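Beta sliding clamp (Caulobacter crescentus, PDB 5WCE) probably tethers DNA polymerases and other proteins to DNA and makes them processive, as a ring-shaped head-to-tail homodimer closed around the double helix. Local coordinates at residues 148-153 against 179-184; 188-193 against 370-375; 205-210 against 248-253. All coordinates share one frame; numbering follows the deposited sequence.

Contact 1 (148-153 against 179-184); sequences DKTRFA and LRAVAT
Thr150 meets the two alanines Ala181 and Ala183 with its backbone carbonyl and both branches of its short side chain. Thr150 CB lies 4.3 Å from Ala183 CB and brings the loop close to the strand. From there the hydroxyl goes one way. With chi1 at 60°, OG1 sits between the backbone N and the carbonyl carbon, where it hydrogen-bonds back to Leu146 O in the last turn of helix 140-148, with a weaker bond to Ile147 O. The polar branch is thus tied into its own helix end, and toward the strand it faces the methyl of Ala181, with Thr150 OG1 4.3 Å from Ala181 CB. The other branch, Thr150 CG2, reaches the strand backbone and stops 3.7 Å from Ala181 O. This is the inside of the central domain of a sliding clamp, a DNA clamp fold in which helices pack against the inner face of curved antiparallel sheets. The loop leaving helix 140-148 runs across strand 176-184, and Leu166 of the neighbouring strand 165-173 touches both Thr150 and Ala183. Alanines on the strand let the loop backbone come down closely: Ala183 CB lies 3.3 Å from Thr150 O. Thr150 O also accepts the N-H of Ala153, with Ala153 N at 3.0 Å, closing a tight turn that presents the next small residue to the strand. Ala153 CB then meets Ala183 CB methyl to methyl at 4.0 Å, while also lying over one face of the Phe152 ring, offset toward its rim. One residue on, the backbones themselves touch, with Ala153 O 3.3 Å from Thr184 C. The Thr184 side chain points away from the loop, its OG1 hydrogen-bonded to Arg188 O.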
loop_
_atom_site.group_PDB
_atom_site.type_symbol
_atom_site.label_atom_id
_atom_site.label_comp_id
_atom_site.label_asym_id
_atom_site.label_seq_id
_atom_site.Cartn_x
_atom_site.Cartn_y
_atom_site.Cartn_z
ATOM N N ASP A 148 6.920 16.393 13.544
ATOM C CA ASP A 148 7.678 15.415 12.738
ATOM C C ASP A 148 8.955 14.885 13.444
ATOM O O ASP A 148 9.320 13.723 13.267
ATOM C CB ASP A 148 8.023 15.964 11.366
ATOM C CG ASP A 148 6.788 16.065 10.416
ATOM O OD1 ASP A 148 5.676 15.652 10.824
ATOM O OD2 ASP A 148 6.966 16.622 9.300
ATOM N N LYS A 149 9.587 15.717 14.244
ATOM C CA LYS A 149 10.740 15.306 15.065
ATOM C C LYS A 149 10.427 14.340 16.195
ATOM O O LYS A 149 11.339 13.717 16.722
ATOM C CB LYS A 149 11.460 16.520 15.627
ATOM C CG LYS A 149 12.050 17.476 14.601
ATOM C CD LYS A 149 13.353 16.951 14.016
ATOM C CE LYS A 149 14.021 18.024 13.196
ATOM N NZ LYS A 149 15.114 17.426 12.387
ATOM N N THR A 150 9.159 14.215 16.616
ATOM C CA THR A 150 8.819 13.448 17.825
ATOM C C THR A 150 7.743 12.374 17.687
ATOM O O THR A 150 7.697 11.465 18.486
ATOM C CB THR A 150 8.341 14.392 18.939
ATOM O OG1 THR A 150 7.176 15.111 18.482
ATOM C CG2 THR A 150 9.447 15.366 19.305
ATOM N N ARG A 151 6.861 12.454 16.694
ATOM C CA ARG A 151 5.607 11.682 16.809
ATOM C C ARG A 151 5.820 10.171 16.637
ATOM O O ARG A 151 5.073 9.379 17.172
ATOM C CB ARG A 151 4.560 12.197 15.829
ATOM C CG ARG A 151 4.749 11.771 14.434
ATOM C CD ARG A 151 3.761 12.348 13.449
ATOM N NE ARG A 151 2.562 11.579 13.349
ATOM C CZ ARG A 151 1.798 11.484 12.246
ATOM N NH1 ARG A 151 2.101 12.126 11.108
ATOM N NH2 ARG A 151 0.731 10.724 12.299
ATOM N N PHE A 152 6.911 9.798 15.970
ATOM C CA PHE A 152 7.286 8.393 15.809
ATOM C C PHE A 152 7.462 7.704 17.148
ATOM O O PHE A 152 7.264 6.505 17.246
ATOM C CB PHE A 152 8.568 8.268 14.953
ATOM C CG PHE A 152 9.836 8.630 15.707
ATOM C CD1 PHE A 152 10.290 9.944 15.761
ATOM C CD2 PHE A 152 10.530 7.661 16.432
ATOM C CE1 PHE A 152 11.426 10.295 16.498
ATOM C CE2 PHE A 152 11.669 8.004 17.162
ATOM C CZ PHE A 152 12.127 9.298 17.171
ATOM N N ALA A 153 7.800 8.446 18.215
ATOM C CA ALA A 153 8.017 7.842 19.503
ATOM C C ALA A 153 6.770 7.717 20.385
ATOM O O ALA A 153 6.860 7.194 21.507
ATOM C CB ALA A 153 9.065 8.619 20.254
ATOM N N LEU A 179 8.726 26.415 23.727
ATOM C CA LEU A 179 7.600 25.497 23.495
ATOM C C LEU A 179 8.191 24.125 23.096
ATOM O O LEU A 179 8.898 24.040 22.089
ATOM C CB LEU A 179 6.686 26.039 22.406
ATOM C CG LEU A 179 5.446 25.216 22.034
ATOM C CD1 LEU A 179 4.535 25.082 23.223
ATOM C CD2 LEU A 179 4.684 25.850 20.887
ATOM N N ARG A 180 7.868 23.082 23.876
ATOM C CA ARG A 180 8.511 21.783 23.778
ATOM C C ARG A 180 7.469 20.669 23.587
ATOM O O ARG A 180 6.384 20.711 24.174
ATOM C CB ARG A 180 9.348 21.509 25.053
ATOM C CG ARG A 180 10.057 20.143 25.069
ATOM C CD ARG A 180 10.828 19.961 26.363
ATOM N NE ARG A 180 12.050 20.748 26.367
ATOM C CZ ARG A 180 12.962 20.738 27.358
ATOM N NH1 ARG A 180 12.781 20.007 28.469
ATOM N NH2 ARG A 180 14.066 21.480 27.250
ATOM N N ALA A 181 7.799 19.708 22.758
ATOM C CA ALA A 181 7.017 18.512 22.561
ATOM C C ALA A 181 7.878 17.299 22.944
ATOM O O ALA A 181 9.025 17.186 22.473
ATOM C CB ALA A 181 6.566 18.413 21.125
ATOM N N VAL A 182 7.339 16.440 23.798
ATOM C CA VAL A 182 8.031 15.205 24.239
ATOM C C VAL A 182 7.111 14.002 23.996
ATOM O O VAL A 182 5.913 14.040 24.325
ATOM C CB VAL A 182 8.433 15.223 25.710
ATOM C CG1 VAL A 182 8.967 13.858 26.139
ATOM C CG2 VAL A 182 9.485 16.281 25.965
ATOM N N ALA A 183 7.658 12.971 23.352
ATOM C CA ALA A 183 6.934 11.718 23.112
ATOM C C ALA A 183 7.769 10.574 23.673
ATOM O O ALA A 183 8.999 10.566 23.526
ATOM C CB ALA A 183 6.712 11.498 21.632
ATOM N N THR A 184 7.124 9.645 24.311
ATOM C CA THR A 184 7.759 8.387 24.732
ATOM C C THR A 184 6.722 7.244 24.780
ATOM O O THR A 184 5.554 7.433 25.147
ATOM C CB THR A 184 8.507 8.524 26.063
ATOM O OG1 THR A 184 9.198 7.299 26.352
ATOM C CG2 THR A 184 7.636 8.912 27.215
#

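Contact 2 (188-193 against 370-375); sequences RLALAE and VKYVLM
Leu189 pairs with Val373 and Leu191 with Lys371 through two reciprocal sets of backbone hydrogen bonds. They join antiparallel strands 188-195 and 370-374, the seam at which the central and C-terminal domains of the clamp share one continuous sheet. In the first pair, Leu189 N donates to Val373 O and Val373 N to Leu189 O, each at 3.0 Å, the second nearly straight at 173°. Both carbonyls have a further donor: water 1 bridges Leu189 O and Val373 O, donating a hydrogen bond to each, the latter at 2.7 Å. The second pair is less even. Leu191 N reaches Lys371 O at 2.9 Å, but the bond is bent, 139° at the hydrogen. In return, Lys371 N bonds to Leu191 O, which also receives a CA-H contact from Val370 CA at 3.1 Å. Ala190 and Ala192 turn their backbone groups to Ala183 and Ala181 of strand 176-184, Tyr372 and Leu374 theirs to Val362 and Thr360. Glu193 OE1 forms a salt bridge with Arg180; Lys371 NZ stays 4.4 Å from Glu193 OE2, too far for a salt bridge, and donates instead to water 2, which lies between them. Arg188 is held by Asp185 and by Asp339 of helix 334-343. Tyr372 has CG anti to its carbonyl carbon (chi1 -59°), which lays the ring obliquely beside Ala190, with Tyr372 CE1 3.6 Å from Ala190 CB, and delivers OH to the carbonyl of Lys149. A valine in place of Tyr372 would probably leave Lys149 O without this hydrogen-bond partner and open a gap beside the Ala190 methyl. On the same face, the Ala192 methyl meets Val370 CG1; on the other, Leu189 CD2 touches Val373 CG2 at 4.0 Å.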
loop_
_atom_site.group_PDB
_atom_site.type_symbol
_atom_site.label_atom_id
_atom_site.label_comp_id
_atom_site.label_asym_id
_atom_site.label_seq_id
_atom_site.Cartn_x
_atom_site.Cartn_y
_atom_site.Cartn_z
ATOM N N ARG A 188 11.747 4.371 24.271
ATOM C CA ARG A 188 12.599 5.411 23.748
ATOM C C ARG A 188 11.836 6.742 23.865
ATOM O O ARG A 188 10.634 6.731 24.166
ATOM C CB ARG A 188 12.982 5.133 22.308
ATOM C CG ARG A 188 11.958 4.353 21.440
ATOM C CD ARG A 188 10.921 5.274 20.879
ATOM N NE ARG A 188 9.935 4.589 20.032
ATOM C CZ ARG A 188 10.066 4.361 18.740
ATOM N NH1 ARG A 188 11.194 4.672 18.098
ATOM N NH2 ARG A 188 9.068 3.746 18.101
ATOM N N LEU A 189 12.550 7.825 23.670
ATOM C CA LEU A 189 12.006 9.146 23.853
ATOM C C LEU A 189 12.479 10.081 22.752
ATOM O O LEU A 189 13.648 10.010 22.224
ATOM C CB LEU A 189 12.360 9.663 25.241
ATOM C CG LEU A 189 11.867 11.076 25.636
ATOM C CD1 LEU A 189 11.536 11.168 27.118
ATOM C CD2 LEU A 189 12.907 12.158 25.247
ATOM N N ALA A 190 11.612 11.027 22.436
ATOM C CA ALA A 190 11.927 12.092 21.484
ATOM C C ALA A 190 11.498 13.421 22.036
ATOM O O ALA A 190 10.416 13.528 22.643
ATOM C CB ALA A 190 11.262 11.848 20.163
ATOM N N LEU A 191 12.359 14.425 21.867
ATOM C CA LEU A 191 12.123 15.752 22.375
ATOM C C LEU A 191 12.465 16.746 21.259
ATOM O O LEU A 191 13.526 16.618 20.595
ATOM C CB LEU A 191 12.963 15.986 23.632
ATOM C CG LEU A 191 12.926 17.369 24.306
ATOM C CD1 LEU A 191 13.366 17.298 25.754
ATOM C CD2 LEU A 191 13.715 18.457 23.596
ATOM N N ALA A 192 11.579 17.728 21.040
ATOM C CA ALA A 192 11.847 18.823 20.130
ATOM C C ALA A 192 11.291 20.104 20.694
ATOM O O ALA A 192 10.249 20.104 21.379
ATOM C CB ALA A 192 11.287 18.542 18.760
ATOM N N GLU A 193 11.992 21.205 20.468
ATOM C CA GLU A 193 11.557 22.466 21.024
ATOM C C GLU A 193 11.890 23.633 20.117
ATOM O O GLU A 193 12.713 23.525 19.203
ATOM C CB GLU A 193 12.135 22.655 22.419
ATOM C CG GLU A 193 13.646 22.928 22.421
ATOM C CD GLU A 193 14.328 22.729 23.735
ATOM O OE1 GLU A 193 13.625 22.474 24.733
ATOM O OE2 GLU A 193 15.594 22.871 23.752
ATOM N N VAL A 370 16.619 19.432 19.411
ATOM C CA VAL A 370 16.099 18.081 19.572
ATOM C C VAL A 370 17.001 17.241 20.497
ATOM O O VAL A 370 18.197 17.564 20.645
ATOM C CB VAL A 370 15.891 17.369 18.240
ATOM C CG1 VAL A 370 14.985 18.195 17.348
ATOM C CG2 VAL A 370 17.225 17.145 17.515
ATOM N N LYS A 371 16.407 16.295 21.188
ATOM C CA LYS A 371 17.134 15.267 21.946
ATOM C C LYS A 371 16.444 13.942 21.717
ATOM O O LYS A 371 15.195 13.856 21.765
ATOM C CB LYS A 371 17.195 15.601 23.456
ATOM C CG LYS A 371 17.999 16.839 23.774
ATOM C CD LYS A 371 18.015 17.123 25.284
ATOM C CE LYS A 371 18.770 18.397 25.693
ATOM N NZ LYS A 371 17.927 19.619 25.638
ATOM N N TYR A 372 17.239 12.873 21.525
ATOM C CA TYR A 372 16.691 11.517 21.497
ATOM C C TYR A 372 17.353 10.643 22.588
ATOM O O TYR A 372 18.545 10.799 22.905
ATOM C CB TYR A 372 16.856 10.877 20.147
ATOM C CG TYR A 372 16.169 11.712 19.107
ATOM C CD1 TYR A 372 14.787 11.630 18.937
ATOM C CD2 TYR A 372 16.872 12.643 18.372
ATOM C CE1 TYR A 372 14.149 12.467 18.019
ATOM C CE2 TYR A 372 16.220 13.504 17.493
ATOM C CZ TYR A 372 14.843 13.371 17.337
ATOM O OH TYR A 372 14.151 14.198 16.436
ATOM N N VAL A 373 16.537 9.800 23.177
ATOM C CA VAL A 373 16.970 8.885 24.207
ATOM C C VAL A 373 16.610 7.457 23.717
ATOM O O VAL A 373 15.443 7.173 23.306
ATOM C CB VAL A 373 16.359 9.143 25.591
ATOM C CG1 VAL A 373 17.000 8.243 26.636
ATOM C CG2 VAL A 373 16.553 10.591 26.023
ATOM N N LEU A 374 17.626 6.600 23.744
ATOM C CA LEU A 374 17.495 5.158 23.501
ATOM C C LEU A 374 17.794 4.395 24.774
ATOM O O LEU A 374 18.762 4.723 25.467
ATOM C CB LEU A 374 18.474 4.680 22.436
ATOM C CG LEU A 374 18.220 5.268 21.042
ATOM C CD1 LEU A 374 19.450 5.102 20.148
ATOM C CD2 LEU A 374 16.974 4.665 20.452
ATOM N N MET A 375 16.937 3.400 25.035
ATOM C CA MET A 375 17.069 2.563 26.204
ATOM C C MET A 375 17.759 1.259 25.781
ATOM O O MET A 375 17.359 0.622 24.823
ATOM C CB MET A 375 15.708 2.317 26.811
ATOM C CG MET A 375 14.966 3.639 27.114
ATOM S SD MET A 375 15.898 4.700 28.238
ATOM C CE MET A 375 15.815 3.616 29.659
HETATM O O HOH W 1 14.619 7.831 20.799
HETATM O O HOH W 2 17.096 20.254 22.903
#

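Contact 3 (205-210 against 248-253); sequences GVIVPR and KVIDGA
Ile207 and Ile250 share the direct hydrogen bond of this contact: Ile250 N donates to Ile207 O at 2.9 Å. The bond is close to straight, 167° at the hydrogen, and the donor lies in the carbonyl plane. Two waters add to the polar links. Water 4 accepts from Ile207 N and donates to Ile250 O, so both backbone groups are satisfied without touching each other. Water 3 donates to Gly205 O and, on a longer bond of 3.3 Å, to Gly252 O. Strand 206-209 is an edge strand, within this chain, of the sheet that spans the central and C-terminal domains, bonded on its inner side to strand 165-173 through Val206 and Val208. Segment 248-253 comes off strand 243-248 of the other large sheet, the one shared with the N-terminal domain, so the contact ties together the two sheets of the central domain in this DNA clamp fold. The apolar contacts are made by branched side chains and the proline ring. Ile207 and Ile250 cross at about a right angle; with Ile207 CG2 anti to its backbone N, that methyl falls 3.9 Å from Ile250 CB and equally near Ile250 CD1. Val206 and Val249 also cross squarely, with Val249 CG1 3.9 Å from Val206 CB, and Val249 reaches on to Val236 of strand 235-240. Pro209, the N-cap residue of helix 210-220, slides past Ile250 in the opposite sense, CG to CG1. A third group sets carbons against carbonyl oxygens. The longer branch of Ile207 extends to CD1, and Ile207 CD1 ends 3.7 Å from Gly252 O. The ring carbons of Pro209 lie against another carbonyl, with Pro209 CD 3.2 Å from Lys248 O.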
loop_
_atom_site.group_PDB
_atom_site.type_symbol
_atom_site.label_atom_id
_atom_site.label_comp_id
_atom_site.label_asym_id
_atom_site.label_seq_id
_atom_site.Cartn_x
_atom_site.Cartn_y
_atom_site.Cartn_z
ATOM N N GLY A 205 0.795 22.374 30.604
ATOM C CA GLY A 205 1.247 21.173 29.898
ATOM C C GLY A 205 0.084 20.258 29.545
ATOM O O GLY A 205 -0.704 19.934 30.411
ATOM N N VAL A 206 -0.047 19.856 28.291
ATOM C CA VAL A 206 -1.108 18.912 27.917
ATOM C C VAL A 206 -0.602 17.734 27.109
ATOM O O VAL A 206 0.322 17.880 26.273
ATOM C CB VAL A 206 -2.246 19.578 27.098
ATOM C CG1 VAL A 206 -3.031 20.589 27.950
ATOM C CG2 VAL A 206 -1.726 20.256 25.853
ATOM N N ILE A 207 -1.291 16.599 27.267
ATOM C CA ILE A 207 -0.956 15.406 26.519
ATOM C C ILE A 207 -1.963 15.339 25.393
ATOM O O ILE A 207 -3.134 15.054 25.630
ATOM C CB ILE A 207 -0.981 14.129 27.376
ATOM C CG1 ILE A 207 -0.136 14.284 28.609
ATOM C CG2 ILE A 207 -0.530 12.944 26.520
ATOM C CD1 ILE A 207 -0.435 13.247 29.717
ATOM N N VAL A 208 -1.491 15.637 24.184
ATOM C CA VAL A 208 -2.341 15.679 22.990
ATOM C C VAL A 208 -2.416 14.249 22.416
ATOM O O VAL A 208 -1.379 13.665 22.069
ATOM C CB VAL A 208 -1.830 16.678 21.944
ATOM C CG1 VAL A 208 -2.857 16.796 20.814
ATOM C CG2 VAL A 208 -1.491 18.032 22.570
ATOM N N PRO A 209 -3.642 13.680 22.304
ATOM C CA PRO A 209 -3.760 12.292 21.811
ATOM C C PRO A 209 -3.090 12.028 20.465
ATOM O O PRO A 209 -3.058 12.895 19.579
ATOM C CB PRO A 209 -5.290 12.079 21.709
ATOM C CG PRO A 209 -5.843 13.000 22.733
ATOM C CD PRO A 209 -4.960 14.240 22.667
ATOM N N ARG A 210 -2.574 10.807 20.324
ATOM C CA ARG A 210 -1.904 10.389 19.110
ATOM C C ARG A 210 -2.704 10.696 17.871
ATOM O O ARG A 210 -2.178 11.284 16.925
ATOM C CB ARG A 210 -1.532 8.889 19.186
ATOM C CG ARG A 210 -0.812 8.354 17.960
ATOM C CD ARG A 210 -0.628 6.838 18.015
ATOM N NE ARG A 210 -1.916 6.128 18.109
ATOM C CZ ARG A 210 -2.463 5.560 19.197
ATOM N NH1 ARG A 210 -1.863 5.509 20.395
ATOM N NH2 ARG A 210 -3.682 4.983 19.068
ATOM N N LYS A 248 -10.220 16.635 23.099
ATOM C CA LYS A 248 -9.863 16.299 24.491
ATOM C C LYS A 248 -8.351 16.034 24.579
ATOM O O LYS A 248 -7.691 15.737 23.575
ATOM C CB LYS A 248 -10.570 15.043 24.969
ATOM C CG LYS A 248 -12.085 15.184 25.061
ATOM C CD LYS A 248 -12.712 13.836 25.335
ATOM C CE LYS A 248 -14.227 13.987 25.317
ATOM N NZ LYS A 248 -14.894 12.683 25.533
ATOM N N VAL A 249 -7.853 16.126 25.809
ATOM C CA VAL A 249 -6.447 15.835 26.102
ATOM C C VAL A 249 -6.427 14.628 27.012
ATOM O O VAL A 249 -7.429 14.296 27.605
ATOM C CB VAL A 249 -5.683 17.039 26.732
ATOM C CG1 VAL A 249 -5.621 18.224 25.748
ATOM C CG2 VAL A 249 -6.229 17.427 28.037
ATOM N N ILE A 250 -5.320 13.920 27.065
ATOM C CA ILE A 250 -5.238 12.762 27.935
ATOM C C ILE A 250 -5.113 13.228 29.400
ATOM O O ILE A 250 -4.231 14.007 29.714
ATOM C CB ILE A 250 -4.109 11.821 27.522
ATOM C CG1 ILE A 250 -4.443 11.249 26.152
ATOM C CG2 ILE A 250 -3.923 10.734 28.579
ATOM C CD1 ILE A 250 -3.359 10.477 25.477
ATOM N N ASP A 251 -6.022 12.726 30.239
ATOM C CA ASP A 251 -6.145 13.129 31.622
ATOM C C ASP A 251 -5.068 12.337 32.348
ATOM O O ASP A 251 -5.150 11.111 32.467
ATOM C CB ASP A 251 -7.557 12.786 32.160
ATOM C CG ASP A 251 -7.746 13.137 33.633
ATOM O OD1 ASP A 251 -7.081 14.061 34.164
ATOM O OD2 ASP A 251 -8.581 12.471 34.282
ATOM N N GLY A 252 -4.023 13.026 32.764
ATOM C CA GLY A 252 -3.098 12.459 33.728
ATOM C C GLY A 252 -1.770 13.207 33.738
ATOM O O GLY A 252 -1.593 14.232 33.062
ATOM N N ALA A 253 -0.838 12.644 34.486
ATOM C CA ALA A 253 0.449 13.263 34.736
ATOM C C ALA A 253 1.409 12.584 33.802
ATOM O O ALA A 253 1.678 11.389 33.918
ATOM C CB ALA A 253 0.879 13.066 36.191
HETATM O O HOH W 3 -0.810 16.950 31.400
HETATM O O HOH W 4 -3.027 16.502 29.548
#

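How the contacts relate
All three contacts reach the eight-stranded sheet that the central and C-terminal domains share, at different places across it. Contacts 1 and 2 are buried and adjacent, their centres about 7 Å apart, on neighbouring strands 176-184 and 188-195 of that sheet; Ala181 N probably bonds to Ala192 O between them. Contact 1 is loop against sheet, made by small side chains and backbone, whereas contact 2 is strand pairing within the sheet. Contact 3 is only partly buried, its centre about 19 Å from that of contact 2, and joins an edge strand to a loop leaving strand 243-248 of the other large sheet, with water and branched aliphatic residues in place of continuous strand pairing.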